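Local coordinates for protein 3-oxo-tetronate kinase (PDB 1YZY) that catalyses the ATP-dependent phosphorylation of 3-oxo-tetronate to 3-oxo-tetronate 4-phosphate, acting as a four-carbon acid sugar kinase, at residues 113-118 against 202-207; 181-186 against 208-213. All coordinates share one frame; numbering follows the deposited sequence.

Contact 1: 113-118 against 202-207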
loop_
_atom_site.group_PDB
_atom_site.type_symbol
_atom_site.label_atom_id
_atom_site.label_comp_id
_atom_site.label_asym_id
_atom_site.label_seq_id
_atom_site.Cartn_x
_atom_site.Cartn_y
_atom_site.Cartn_z
ATOM N N PRO A 113 5.108 13.988 7.436
ATOM C CA PRO A 113 3.941 13.340 6.834
ATOM C C PRO A 113 3.357 14.142 5.672
ATOM O O PRO A 113 2.169 14.065 5.363
ATOM C CB PRO A 113 2.889 13.465 7.940
ATOM C CG PRO A 113 3.309 14.683 8.696
ATOM C CD PRO A 113 4.779 14.485 8.783
ATOM N N ALA A 114 4.212 14.922 5.021
ATOM C CA ALA A 114 3.897 15.873 3.963
ATOM C C ALA A 114 4.038 15.404 2.517
ATOM O O ALA A 114 4.925 14.634 2.160
ATOM C CB ALA A 114 4.544 17.260 4.110
ATOM N N LEU A 115 3.141 15.949 1.700
ATOM C CA LEU A 115 3.054 15.766 0.258
ATOM C C LEU A 115 2.102 16.852 -0.238
ATOM O O LEU A 115 0.917 16.638 -0.483
ATOM C CB LEU A 115 2.519 14.389 -0.130
ATOM C CG LEU A 115 2.534 14.130 -1.641
ATOM C CD1 LEU A 115 3.880 14.524 -2.233
ATOM C CD2 LEU A 115 2.237 12.659 -1.912
ATOM N N PRO A 116 2.587 18.098 -0.311
ATOM C CA PRO A 116 1.821 19.286 -0.686
ATOM C C PRO A 116 0.914 19.154 -1.886
ATOM O O PRO A 116 -0.161 19.754 -1.910
ATOM C CB PRO A 116 2.914 20.329 -0.918
ATOM C CG PRO A 116 3.952 19.925 0.064
ATOM C CD PRO A 116 4.012 18.441 -0.174
ATOM N N VAL A 117 1.344 18.401 -2.893
ATOM C CA VAL A 117 0.527 18.239 -4.091
ATOM C C VAL A 117 -0.763 17.490 -3.764
ATOM O O VAL A 117 -1.812 17.741 -4.363
ATOM C CB VAL A 117 1.317 17.539 -5.231
ATOM C CG1 VAL A 117 1.431 16.034 -4.978
ATOM C CG2 VAL A 117 0.680 17.847 -6.582
ATOM N N ASN A 118 -0.689 16.621 -2.760
ATOM C CA ASN A 118 -1.845 15.853 -2.333
ATOM C C ASN A 118 -2.494 16.411 -1.070
ATOM O O ASN A 118 -3.063 15.677 -0.264
ATOM C CB ASN A 118 -1.477 14.375 -2.187
ATOM C CG ASN A 118 -1.251 13.702 -3.538
ATOM O OD1 ASN A 118 -1.827 14.109 -4.556
ATOM N ND2 ASN A 118 -0.416 12.669 -3.556
ATOM N N SER A 202 8.720 20.968 -3.923
ATOM C CA SER A 202 10.167 21.089 -4.061
ATOM C C SER A 202 10.868 20.994 -2.707
ATOM O O SER A 202 12.058 20.663 -2.644
ATOM C CB SER A 202 10.564 22.378 -4.787
ATOM O OG SER A 202 10.258 23.542 -4.035
ATOM N N GLN A 203 10.137 21.276 -1.627
ATOM C CA GLN A 203 10.706 21.186 -0.283
ATOM C C GLN A 203 11.045 19.734 0.086
ATOM O O GLN A 203 11.926 19.493 0.911
ATOM C CB GLN A 203 9.755 21.771 0.765
ATOM C CG GLN A 203 9.911 23.259 1.020
ATOM C CD GLN A 203 8.994 24.103 0.163
ATOM O OE1 GLN A 203 9.408 24.651 -0.857
ATOM N NE2 GLN A 203 7.750 24.256 0.599
ATOM N N LEU A 204 10.301 18.777 -0.476
ATOM C CA LEU A 204 10.536 17.347 -0.217
ATOM C C LEU A 204 11.724 16.882 -1.034
ATOM O O LEU A 204 12.454 15.962 -0.641
ATOM C CB LEU A 204 9.290 16.513 -0.556
ATOM C CG LEU A 204 8.071 16.790 0.325
ATOM C CD1 LEU A 204 6.846 16.138 -0.271
ATOM C CD2 LEU A 204 8.332 16.307 1.766
ATOM N N GLU A 205 11.899 17.533 -2.179
ATOM C CA GLU A 205 13.001 17.261 -3.088
ATOM C C GLU A 205 14.319 17.700 -2.421
ATOM O O GLU A 205 15.362 17.052 -2.572
ATOM C CB GLU A 205 12.746 18.030 -4.384
ATOM C CG GLU A 205 13.673 17.725 -5.546
ATOM C CD GLU A 205 13.161 18.313 -6.858
ATOM O OE1 GLU A 205 13.692 17.938 -7.925
ATOM O OE2 GLU A 205 12.219 19.139 -6.829
ATOM N N VAL A 206 14.263 18.820 -1.703
ATOM C CA VAL A 206 15.418 19.354 -0.976
ATOM C C VAL A 206 15.748 18.425 0.193
ATOM O O VAL A 206 16.906 18.059 0.397
ATOM C CB VAL A 206 15.116 20.781 -0.426
ATOM C CG1 VAL A 206 16.206 21.229 0.548
ATOM C CG2 VAL A 206 15.004 21.778 -1.577
ATOM N N LEU A 207 14.728 18.094 0.986
ATOM C CA LEU A 207 14.881 17.202 2.137
ATOM C C LEU A 207 15.438 15.854 1.691
ATOM O O LEU A 207 16.366 15.333 2.300
ATOM C CB LEU A 207 13.540 17.003 2.859
ATOM C CG LEU A 207 13.597 16.167 4.149
ATOM C CD1 LEU A 207 14.648 16.731 5.093
ATOM C CD2 LEU A 207 12.244 16.147 4.831
#
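Leu204, on helix 202-210, reaches into the loop 113-118 and meets Ala114, Leu115 and Pro116 there. The loop runs from strand 109-111 to strand 120-123 and makes a short 3-10 turn at residues 116-117.

The apolar contacts centre on one methyl group. Leu204 CD1 lies 3.7 Å from Pro116 CD, and the ring and the leucine reach toward each other. The same Leu204 CD1 is 3.9 Å from Leu115 CD1. These two leucine side chains cross at about a right angle, so they touch at a methyl pair and do not lie alongside each other. The main chain of the loop is also met, with Leu115 CA 3.8 Å from Leu204 CD1. Leu115 sets out from the backbone away from the helix. With CG opposite the backbone N (chi1 -175°) and chi2 near 47°, CD1 comes back to the contact. Leu204 instead starts toward the loop.

A second group of contacts pairs methyls with a carbonyl. Ala114 O stands 3.4 Å from Leu204 CD1 and 3.8 Å from Leu204 CD2, so both branches border this oxygen by van der Waals contact.

Polar bonds lie beside the apolar patch. Within the loop, Asn118 N donates to Leu115 O at 2.8 Å and closes the turn. Val117 N is bonded to the side-chain OD1 of Asn201, just before the helix. Tyr226 of helix 221-232 also packs on Leu204.

The contact is small, buried and non-directional: shape fit around one leucine joins loop and helix, and directional bonding is supplied next to it through Asn201.

Contact 2: 181-186 against 208-213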
loop_
_atom_site.group_PDB
_atom_site.type_symbol
_atom_site.label_atom_id
_atom_site.label_comp_id
_atom_site.label_asym_id
_atom_site.label_seq_id
_atom_site.Cartn_x
_atom_site.Cartn_y
_atom_site.Cartn_z
ATOM N N GLU A 181 22.839 22.064 7.824
ATOM C CA GLU A 181 23.418 22.971 8.796
ATOM C C GLU A 181 22.391 23.143 9.912
ATOM O O GLU A 181 22.754 23.269 11.077
ATOM C CB GLU A 181 23.771 24.316 8.147
ATOM C CG GLU A 181 24.906 24.234 7.118
ATOM C CD GLU A 181 25.278 25.590 6.490
ATOM O OE1 GLU A 181 24.563 26.605 6.688
ATOM O OE2 GLU A 181 26.310 25.632 5.785
ATOM N N CYS A 182 21.113 23.181 9.553
ATOM C CA CYS A 182 20.055 23.292 10.548
ATOM C C CYS A 182 19.955 21.968 11.322
ATOM O O CYS A 182 19.599 21.966 12.496
ATOM C CB CYS A 182 18.708 23.606 9.892
ATOM S SG CYS A 182 18.527 25.279 9.190
ATOM N N PHE A 183 20.199 20.847 10.638
ATOM C CA PHE A 183 20.171 19.526 11.266
ATOM C C PHE A 183 21.277 19.480 12.319
ATOM O O PHE A 183 21.088 18.948 13.416
ATOM C CB PHE A 183 20.449 18.407 10.248
ATOM C CG PHE A 183 19.275 18.040 9.373
ATOM C CD1 PHE A 183 17.983 18.419 9.696
ATOM C CD2 PHE A 183 19.479 17.300 8.211
ATOM C CE1 PHE A 183 16.906 18.069 8.876
ATOM C CE2 PHE A 183 18.412 16.947 7.384
ATOM C CZ PHE A 183 17.126 17.333 7.716
ATOM N N ALA A 184 22.450 19.984 11.945
ATOM C CA ALA A 184 23.600 20.009 12.838
ATOM C C ALA A 184 23.334 20.901 14.048
ATOM O O ALA A 184 23.835 20.651 15.148
ATOM C CB ALA A 184 24.827 20.488 12.084
ATOM N N GLU A 185 22.552 21.949 13.822
ATOM C CA GLU A 185 22.183 22.912 14.849
ATOM C C GLU A 185 21.157 22.310 15.812
ATOM O O GLU A 185 21.289 22.456 17.026
ATOM C CB GLU A 185 21.639 24.172 14.163
ATOM C CG GLU A 185 20.719 25.047 14.982
ATOM C CD GLU A 185 19.794 25.871 14.093
ATOM O OE1 GLU A 185 18.687 25.376 13.763
ATOM O OE2 GLU A 185 20.178 27.003 13.711
ATOM N N LEU A 186 20.132 21.652 15.270
ATOM C CA LEU A 186 19.095 21.018 16.090
ATOM C C LEU A 186 19.695 19.919 16.970
ATOM O O LEU A 186 19.288 19.754 18.119
ATOM C CB LEU A 186 17.980 20.440 15.217
ATOM C CG LEU A 186 17.073 21.405 14.453
ATOM C CD1 LEU A 186 16.094 20.620 13.590
ATOM C CD2 LEU A 186 16.321 22.311 15.415
ATOM N N ALA A 208 14.867 15.305 0.621
ATOM C CA ALA A 208 15.308 14.025 0.068
ATOM C C ALA A 208 16.818 14.007 -0.129
ATOM O O ALA A 208 17.489 13.010 0.161
ATOM C CB ALA A 208 14.613 13.761 -1.257
ATOM N N GLU A 209 17.338 15.113 -0.649
ATOM C CA GLU A 209 18.763 15.271 -0.895
ATOM C C GLU A 209 19.522 15.423 0.422
ATOM O O GLU A 209 20.628 14.899 0.579
ATOM C CB GLU A 209 18.989 16.497 -1.782
ATOM C CG GLU A 209 19.958 16.267 -2.929
ATOM C CD GLU A 209 21.338 16.817 -2.649
ATOM O OE1 GLU A 209 21.509 18.056 -2.728
ATOM O OE2 GLU A 209 22.250 16.013 -2.359
ATOM N N ALA A 210 18.923 16.150 1.362
ATOM C CA ALA A 210 19.532 16.380 2.669
ATOM C C ALA A 210 19.673 15.087 3.502
ATOM O O ALA A 210 20.688 14.876 4.173
ATOM C CB ALA A 210 18.728 17.440 3.434
ATOM N N VAL A 211 18.649 14.233 3.457
ATOM C CA VAL A 211 18.651 12.975 4.199
ATOM C C VAL A 211 19.239 11.788 3.424
ATOM O O VAL A 211 18.998 10.633 3.770
ATOM C CB VAL A 211 17.222 12.599 4.668
ATOM C CG1 VAL A 211 16.681 13.649 5.623
ATOM C CG2 VAL A 211 16.301 12.435 3.481
ATOM N N ALA A 212 20.049 12.072 2.415
ATOM C CA ALA A 212 20.658 11.034 1.587
ATOM C C ALA A 212 21.574 10.047 2.312
ATOM O O ALA A 212 21.869 8.973 1.786
ATOM C CB ALA A 212 21.413 11.678 0.447
ATOM N N ASP A 213 22.090 10.434 3.472
ATOM C CA ASP A 213 22.987 9.560 4.221
ATOM C C ASP A 213 22.460 9.154 5.589
ATOM O O ASP A 213 23.191 8.549 6.381
ATOM C CB ASP A 213 24.372 10.198 4.360
ATOM C CG ASP A 213 25.113 10.274 3.038
ATOM O OD1 ASP A 213 25.268 9.223 2.374
ATOM O OD2 ASP A 213 25.540 11.386 2.658
#
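Two helices, 176-188 and 202-210, pack beside the small parallel sheet of strands 109-111, 193-196 and 164-167 in the sugar-binding N-terminal domain. This contact joins the middle of the first helix to the C-terminal end of the second. Phe183 is the side chain on one side; Ala210 and Val211 are on the other. All three are buried.

The aromatic ring makes the contact through one corner. Phe183 CE2 lies 4.0 Å from Ala210 CB, the whole side chain of that alanine. The same Phe183 CE2 is 4.1 Å from Val211 CG1, so this ring atom sits against two neighbouring residues of the helix end. Both methyls come at the ring obliquely. The Phe183 and Val211 side chains themselves are set at a slant to each other. Phe183 points at the other helix from its backbone, and its CG is opposite its own carbonyl carbon (chi1 -78°). The backbones stay well apart: Phe183 CA and Ala210 CA are 9.2 Å from each other, and the ring spans much of that gap.

Val211 is the first residue after helix 202-210 to leave helical phi/psi, and the chain then runs on toward strand 216-219. Phe214, a little further on, also meets the Phe183 ring, with the planes at about 55°. From the sheet, Val110 of strand 109-111 touches both Phe183 and Val211, and Val167 of strand 164-167 also touches Phe183.

Such aliphatic and aromatic packing between helices and a sheet is typical of the hydrophobic layer in an alpha/beta domain built on parallel strands.

How the contacts relate
Along the chain the segments come in the order 113-118, 181-186, 202-207, 208-213, so the contacts cross and neither nests in the other. Contact 1 closes a loop of 83 intervening residues, from the turn after strand 109-111 to the start of helix 202-210. Contact 2 closes a shorter one of 21 residues, passing through strand 193-196. Both end on helix 202-210, in its earlier and later parts, with centres about 15 Å apart. Leu207 CD1, on the same helix as Leu204, packs on Phe183 CZ at 3.7 Å and so joins the two contacts. Together they tie the loop before strand 120-123 and helix 176-188 to one shared helix.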